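Local structure of antibiotic biosynthesis monooxygenase (Shewanella loihica, 2RIL) at residues Thr42-Ser47 and Leu56-Ile61; Ala4-Ile9 and Pro91-Val96. The protein is a putative monooxygenase of the antibiotic biosynthesis monooxygenase family, probably acting as an oxidoreductase on a substrate that is not known. One frame throughout, in Å; residues are numbered along the deposited sequence.

Contact 1 of 2, residues Thr42-Ser47 and Leu56-Ile61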
loop_
_atom_site.group_PDB
_atom_site.type_symbol
_atom_site.label_atom_id
_atom_site.label_comp_id
_atom_site.label_asym_id
_atom_site.label_seq_id
_atom_site.Cartn_x
_atom_site.Cartn_y
_atom_site.Cartn_z
ATOM N N THR A 42 7.366 9.693 -2.938
ATOM C CA THR A 42 6.373 8.736 -3.356
ATOM C C THR A 42 7.003 7.514 -3.993
ATOM O O THR A 42 8.140 7.575 -4.484
ATOM C CB THR A 42 5.376 9.382 -4.331
ATOM O OG1 THR A 42 4.143 8.663 -4.305
ATOM C CG2 THR A 42 5.940 9.441 -5.736
ATOM N N GLN A 43 6.254 6.418 -3.952
ATOM C CA GLN A 43 6.634 5.184 -4.608
ATOM C C GLN A 43 5.411 4.598 -5.274
ATOM O O GLN A 43 4.500 4.074 -4.585
ATOM C CB GLN A 43 7.221 4.174 -3.621
ATOM C CG GLN A 43 8.515 4.612 -2.967
ATOM C CD GLN A 43 8.974 3.599 -1.980
ATOM O OE1 GLN A 43 8.304 3.402 -0.991
ATOM N NE2 GLN A 43 10.038 2.892 -2.285
ATOM N N LEU A 44 5.379 4.664 -6.594
ATOM C CA LEU A 44 4.258 4.056 -7.329
ATOM C C LEU A 44 4.664 2.612 -7.558
ATOM O O LEU A 44 5.704 2.337 -8.157
ATOM C CB LEU A 44 4.083 4.708 -8.713
ATOM C CG LEU A 44 2.898 4.139 -9.536
ATOM C CD1 LEU A 44 1.543 4.388 -8.897
ATOM C CD2 LEU A 44 2.986 4.680 -10.961
ATOM N N HIS A 45 3.851 1.677 -7.054
ATOM C CA HIS A 45 4.108 0.244 -7.145
ATOM C C HIS A 45 3.233 -0.354 -8.266
ATOM O O HIS A 45 2.034 -0.051 -8.374
ATOM C CB HIS A 45 3.742 -0.433 -5.832
ATOM C CG HIS A 45 4.617 -0.084 -4.675
ATOM N ND1 HIS A 45 4.565 1.136 -4.016
ATOM C CD2 HIS A 45 5.542 -0.838 -4.020
ATOM C CE1 HIS A 45 5.436 1.098 -3.010
ATOM N NE2 HIS A 45 6.008 -0.097 -2.968
ATOM N N GLN A 46 3.833 -1.236 -9.061
ATOM C CA GLN A 46 3.130 -1.990 -10.100
ATOM C C GLN A 46 3.121 -3.463 -9.724
ATOM O O GLN A 46 4.143 -4.025 -9.354
ATOM C CB GLN A 46 3.801 -1.824 -11.468
ATOM C CG GLN A 46 3.054 -2.558 -12.571
ATOM C CD GLN A 46 3.735 -2.454 -13.898
ATOM O OE1 GLN A 46 4.340 -1.440 -14.181
ATOM N NE2 GLN A 46 3.625 -3.500 -14.716
ATOM N N SER A 47 1.959 -4.093 -9.883
ATOM C CA SER A 47 1.836 -5.490 -9.566
ATOM C C SER A 47 2.669 -6.339 -10.511
ATOM O O SER A 47 2.751 -6.049 -11.712
ATOM C CB SER A 47 0.366 -5.950 -9.615
ATOM O OG SER A 47 -0.184 -5.870 -10.924
ATOM N N LEU A 56 -1.775 -0.966 -9.886
ATOM C CA LEU A 56 -0.975 0.146 -9.367
ATOM C C LEU A 56 -1.416 0.479 -7.971
ATOM O O LEU A 56 -2.601 0.531 -7.701
ATOM C CB LEU A 56 -1.096 1.418 -10.201
ATOM C CG LEU A 56 -0.577 1.318 -11.634
ATOM C CD1 LEU A 56 -1.043 2.570 -12.434
ATOM C CD2 LEU A 56 0.941 1.143 -11.682
ATOM N N ILE A 57 -0.447 0.694 -7.075
ATOM C CA ILE A 57 -0.710 1.239 -5.748
ATOM C C ILE A 57 0.335 2.268 -5.439
ATOM O O ILE A 57 1.535 1.952 -5.457
ATOM C CB ILE A 57 -0.690 0.179 -4.598
ATOM C CG1 ILE A 57 -1.695 -0.949 -4.872
ATOM C CG2 ILE A 57 -0.955 0.861 -3.261
ATOM C CD1 ILE A 57 -1.828 -1.986 -3.759
ATOM N N ASN A 58 -0.076 3.521 -5.244
ATOM C CA ASN A 58 0.878 4.552 -4.862
ATOM C C ASN A 58 0.983 4.643 -3.355
ATOM O O ASN A 58 -0.021 4.554 -2.628
ATOM C CB ASN A 58 0.496 5.913 -5.421
ATOM C CG ASN A 58 1.595 6.935 -5.218
ATOM O OD1 ASN A 58 2.785 6.597 -5.390
ATOM N ND2 ASN A 58 1.232 8.169 -4.868
ATOM N N VAL A 59 2.209 4.856 -2.863
ATOM C CA VAL A 59 2.488 5.054 -1.452
ATOM C C VAL A 59 3.330 6.317 -1.337
ATOM O O VAL A 59 4.476 6.309 -1.745
ATOM C CB VAL A 59 3.202 3.855 -0.836
ATOM C CG1 VAL A 59 3.349 4.078 0.714
ATOM C CG2 VAL A 59 2.461 2.516 -1.060
ATOM N N ALA A 60 2.739 7.393 -0.812
ATOM C CA ALA A 60 3.406 8.708 -0.736
ATOM C C ALA A 60 3.512 9.161 0.702
ATOM O O ALA A 60 2.649 8.840 1.514
ATOM C CB ALA A 60 2.610 9.741 -1.498
ATOM N N ILE A 61 4.550 9.922 1.001
ATOM C CA ILE A 61 4.780 10.431 2.332
ATOM C C ILE A 61 4.626 11.952 2.304
ATOM O O ILE A 61 5.174 12.642 1.417
ATOM C CB ILE A 61 6.170 10.097 2.862
ATOM C CG1 ILE A 61 6.530 8.651 2.532
ATOM C CG2 ILE A 61 6.219 10.379 4.387
ATOM C CD1 ILE A 61 5.817 7.694 3.373
HETATM O O HOH W 1 6.573 5.505 -0.017
#
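The carbonyl oxygen of V59 is the best-held polar atom here, taken by two good hydrogen bonds. Q43 N reaches V59 O at 2.8 Å from above the carbonyl plane, and a water gives a proton to V59 O at 2.8 Å while giving its other to Q43 OE1. The CA-H of T42 also leans on this oxygen. Q43 O has two donors as well: V59 N at 3.0 Å and, more weakly, the ring atom H45 ND1 at 3.0 Å. Two further bonds, H45 N to I57 O and I57 N to H45 O, complete the antiparallel register in this hairpin, Q43 facing V59 and H45 facing I57 as hydrogen-bonded pairs.

The H45 ring gets to Q43 O because CG is anti to its own carbonyl carbon (chi1 -68°), which swings the imidazole back along its strand. That leaves CE1 of H45 3.8 Å from V59 CG2, the two side chains crossing obliquely. On the reverse face, L44 has CG anti to the backbone N (chi1 -179°) and sends its methyls across the strands. L44 CD1 lies 3.9 Å from N58 CB. L44 CD2 meets L56 CD2 at 4.1 Å. L44 rests on W26 of helix 19-33 together with the polar T42 and N58, while L56 packs on F12 and V14. The face of Q43, H45 and I57 instead meets V96 and Y94 of the second subunit, with which residues 44-47 also continue the sheet.

Chemically, main-chain bonds set the register and the two faces divide the remaining work. At the dimer interface, a proton on ND1 of H45 fits its weak bond to Q43 O; this would suit a neutral or a charged ring, and the bond probably helps to steady the ring's rotation.

Contact 2 of 2, residues Ala4-Ile9 and Pro91-Val96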
loop_
_atom_site.group_PDB
_atom_site.type_symbol
_atom_site.label_atom_id
_atom_site.label_comp_id
_atom_site.label_asym_id
_atom_site.label_seq_id
_atom_site.Cartn_x
_atom_site.Cartn_y
_atom_site.Cartn_z
ATOM N N ALA A 4 2.086 15.163 12.308
ATOM C CA ALA A 4 3.150 14.188 12.163
ATOM C C ALA A 4 3.092 13.673 10.733
ATOM O O ALA A 4 2.043 13.770 10.115
ATOM C CB ALA A 4 2.965 13.035 13.151
ATOM N N PRO A 5 4.211 13.168 10.204
ATOM C CA PRO A 5 4.226 12.606 8.854
ATOM C C PRO A 5 3.153 11.552 8.692
ATOM O O PRO A 5 2.823 10.809 9.642
ATOM C CB PRO A 5 5.641 12.025 8.721
ATOM C CG PRO A 5 6.466 12.887 9.625
ATOM C CD PRO A 5 5.557 13.117 10.806
ATOM N N VAL A 6 2.550 11.545 7.509
ATOM C CA VAL A 6 1.497 10.593 7.156
ATOM C C VAL A 6 1.833 9.934 5.834
ATOM O O VAL A 6 2.641 10.444 5.043
ATOM C CB VAL A 6 0.070 11.230 7.038
ATOM C CG1 VAL A 6 -0.390 11.784 8.386
ATOM C CG2 VAL A 6 0.008 12.324 5.969
ATOM N N THR A 7 1.190 8.802 5.587
ATOM C CA THR A 7 1.366 8.063 4.358
ATOM C C THR A 7 0.059 8.023 3.617
ATOM O O THR A 7 -0.949 7.595 4.175
ATOM C CB THR A 7 1.820 6.638 4.641
ATOM O OG1 THR A 7 3.055 6.693 5.372
ATOM C CG2 THR A 7 2.018 5.847 3.341
ATOM N N LEU A 8 0.054 8.446 2.352
ATOM C CA LEU A 8 -1.091 8.222 1.478
ATOM C C LEU A 8 -0.881 6.849 0.857
ATOM O O LEU A 8 0.166 6.612 0.281
ATOM C CB LEU A 8 -1.113 9.295 0.380
ATOM C CG LEU A 8 -2.027 9.046 -0.826
ATOM C CD1 LEU A 8 -3.481 9.176 -0.439
ATOM C CD2 LEU A 8 -1.692 9.881 -2.032
ATOM N N ILE A 9 -1.892 5.970 0.931
ATOM C CA ILE A 9 -1.880 4.756 0.130
ATOM C C ILE A 9 -3.098 4.841 -0.777
ATOM O O ILE A 9 -4.224 5.067 -0.304
ATOM C CB ILE A 9 -1.872 3.473 0.963
ATOM C CG1 ILE A 9 -0.691 3.461 1.938
ATOM C CG2 ILE A 9 -1.811 2.293 0.024
ATOM C CD1 ILE A 9 -0.661 2.267 2.919
ATOM N N PRO A 91 -8.011 6.692 -2.341
ATOM C CA PRO A 91 -6.957 7.211 -1.487
ATOM C C PRO A 91 -7.397 7.289 -0.033
ATOM O O PRO A 91 -8.547 7.655 0.276
ATOM C CB PRO A 91 -6.723 8.622 -2.032
ATOM C CG PRO A 91 -8.027 8.989 -2.723
ATOM C CD PRO A 91 -8.506 7.701 -3.306
ATOM N N ALA A 92 -6.469 6.975 0.859
ATOM C CA ALA A 92 -6.642 7.217 2.280
ATOM C C ALA A 92 -5.290 7.469 2.924
ATOM O O ALA A 92 -4.261 7.017 2.410
ATOM C CB ALA A 92 -7.374 6.012 2.952
ATOM N N LEU A 93 -5.316 8.143 4.071
ATOM C CA LEU A 93 -4.097 8.426 4.846
ATOM C C LEU A 93 -3.940 7.413 5.960
ATOM O O LEU A 93 -4.915 6.963 6.559
ATOM C CB LEU A 93 -4.129 9.821 5.474
ATOM C CG LEU A 93 -4.079 10.996 4.516
ATOM C CD1 LEU A 93 -3.986 12.318 5.345
ATOM C CD2 LEU A 93 -2.963 10.869 3.477
ATOM N N TYR A 94 -2.674 7.124 6.277
ATOM C CA TYR A 94 -2.248 6.080 7.213
ATOM C C TYR A 94 -1.076 6.533 8.038
ATOM O O TYR A 94 -0.330 7.440 7.632
ATOM C CB TYR A 94 -1.770 4.818 6.411
ATOM C CG TYR A 94 -2.890 4.161 5.662
ATOM C CD1 TYR A 94 -3.304 4.613 4.417
ATOM C CD2 TYR A 94 -3.539 3.049 6.188
ATOM C CE1 TYR A 94 -4.370 4.042 3.769
ATOM C CE2 TYR A 94 -4.595 2.449 5.519
ATOM C CZ TYR A 94 -5.020 2.948 4.311
ATOM O OH TYR A 94 -6.137 2.446 3.646
ATOM N N ARG A 95 -0.887 5.845 9.159
ATOM C CA ARG A 95 0.400 5.909 9.859
ATOM C C ARG A 95 0.870 4.497 10.118
ATOM O O ARG A 95 0.060 3.571 10.212
ATOM C CB ARG A 95 0.317 6.724 11.142
ATOM C CG ARG A 95 0.271 8.216 10.770
ATOM C CD ARG A 95 0.833 9.141 11.819
ATOM N NE ARG A 95 0.598 10.553 11.490
ATOM C CZ ARG A 95 -0.531 11.213 11.704
ATOM N NH1 ARG A 95 -1.583 10.616 12.278
ATOM N NH2 ARG A 95 -0.611 12.488 11.331
ATOM N N VAL A 96 2.164 4.305 10.244
ATOM C CA VAL A 96 2.723 2.982 10.497
ATOM C C VAL A 96 2.563 2.670 11.982
ATOM O O VAL A 96 2.960 3.461 12.830
ATOM C CB VAL A 96 4.204 2.897 10.073
ATOM C CG1 VAL A 96 4.803 1.521 10.451
ATOM C CG2 VAL A 96 4.352 3.127 8.544
HETATM O O HOH W 2 -6.690 2.980 0.540
#
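Y94 and I9 set the pattern on one face, their side chains crossing at about a right angle. The terminal methyl CD1 of I9 sits over the phenol ring of Y94, 4.1 Å from its centroid and displaced toward the rim, a CH-pi contact, while I9 CG1 touches Y94 CD1. T7 O lies at the ring's edge, in its plane. The phenol points on past I9, where Y94 OH bonds to Y54 O of the second subunit and also receives a water that reaches weakly back to I9 O.

R95 runs extended from CG to NE, alongside the incoming chain, and turns its guanidinium to two successive carbonyls. R95 NH2 donates to A4 O at 3.2 Å, almost straight (173°) and within the guanidinium plane; R95 NE donates to P5 O at 2.9 Å, more bent. V6, which takes two conformers, in one of them brings CG1 over the guanidinium face of R95, close to NH2. A long, weak ion pair links R95 NH2 to E65.

On the other face, L8 runs alongside P91, which precedes the strand, with L8 CD1 3.7 Å from P91 CB. L93 leans its CD2 on L8 CB at 3.9 Å and its CD1 on V6 CG2. Between the faces, T7 with Y94 and I9 with A92 form hydrogen-bonded antiparallel pairs, each closed by two bonds.

Strand 6-12 thus lies between strands 92-98 and 56-62. F68 of helix 65-79 packs on L8 and L93, and Y69 on L93, while strand 92-98, outermost within the chain, pairs onward with a strand of the second subunit.

In the fold
Contacts 1 and 2 belong to one antiparallel sheet ordered 39-47, 56-62, 6-12, 92-98, the ferredoxin-like layout of the dimeric alpha-beta barrel clan. Contact 1 is the local hairpin, buried near the chain's centre; contact 2 joins the two ends of the chain, is only partly buried, and encloses contact 1 in sequence. They meet where strands 56-62 and 6-12 adjoin, with a probable hydrogen bond from L8 N to A60 O. One helix backs each: 19-33 for contact 1, 65-79 for contact 2. Contact 2 brings in a formal charge, that of R95, whereas contact 1 has H45, whose charge is open. Both outer strands continue into the second subunit.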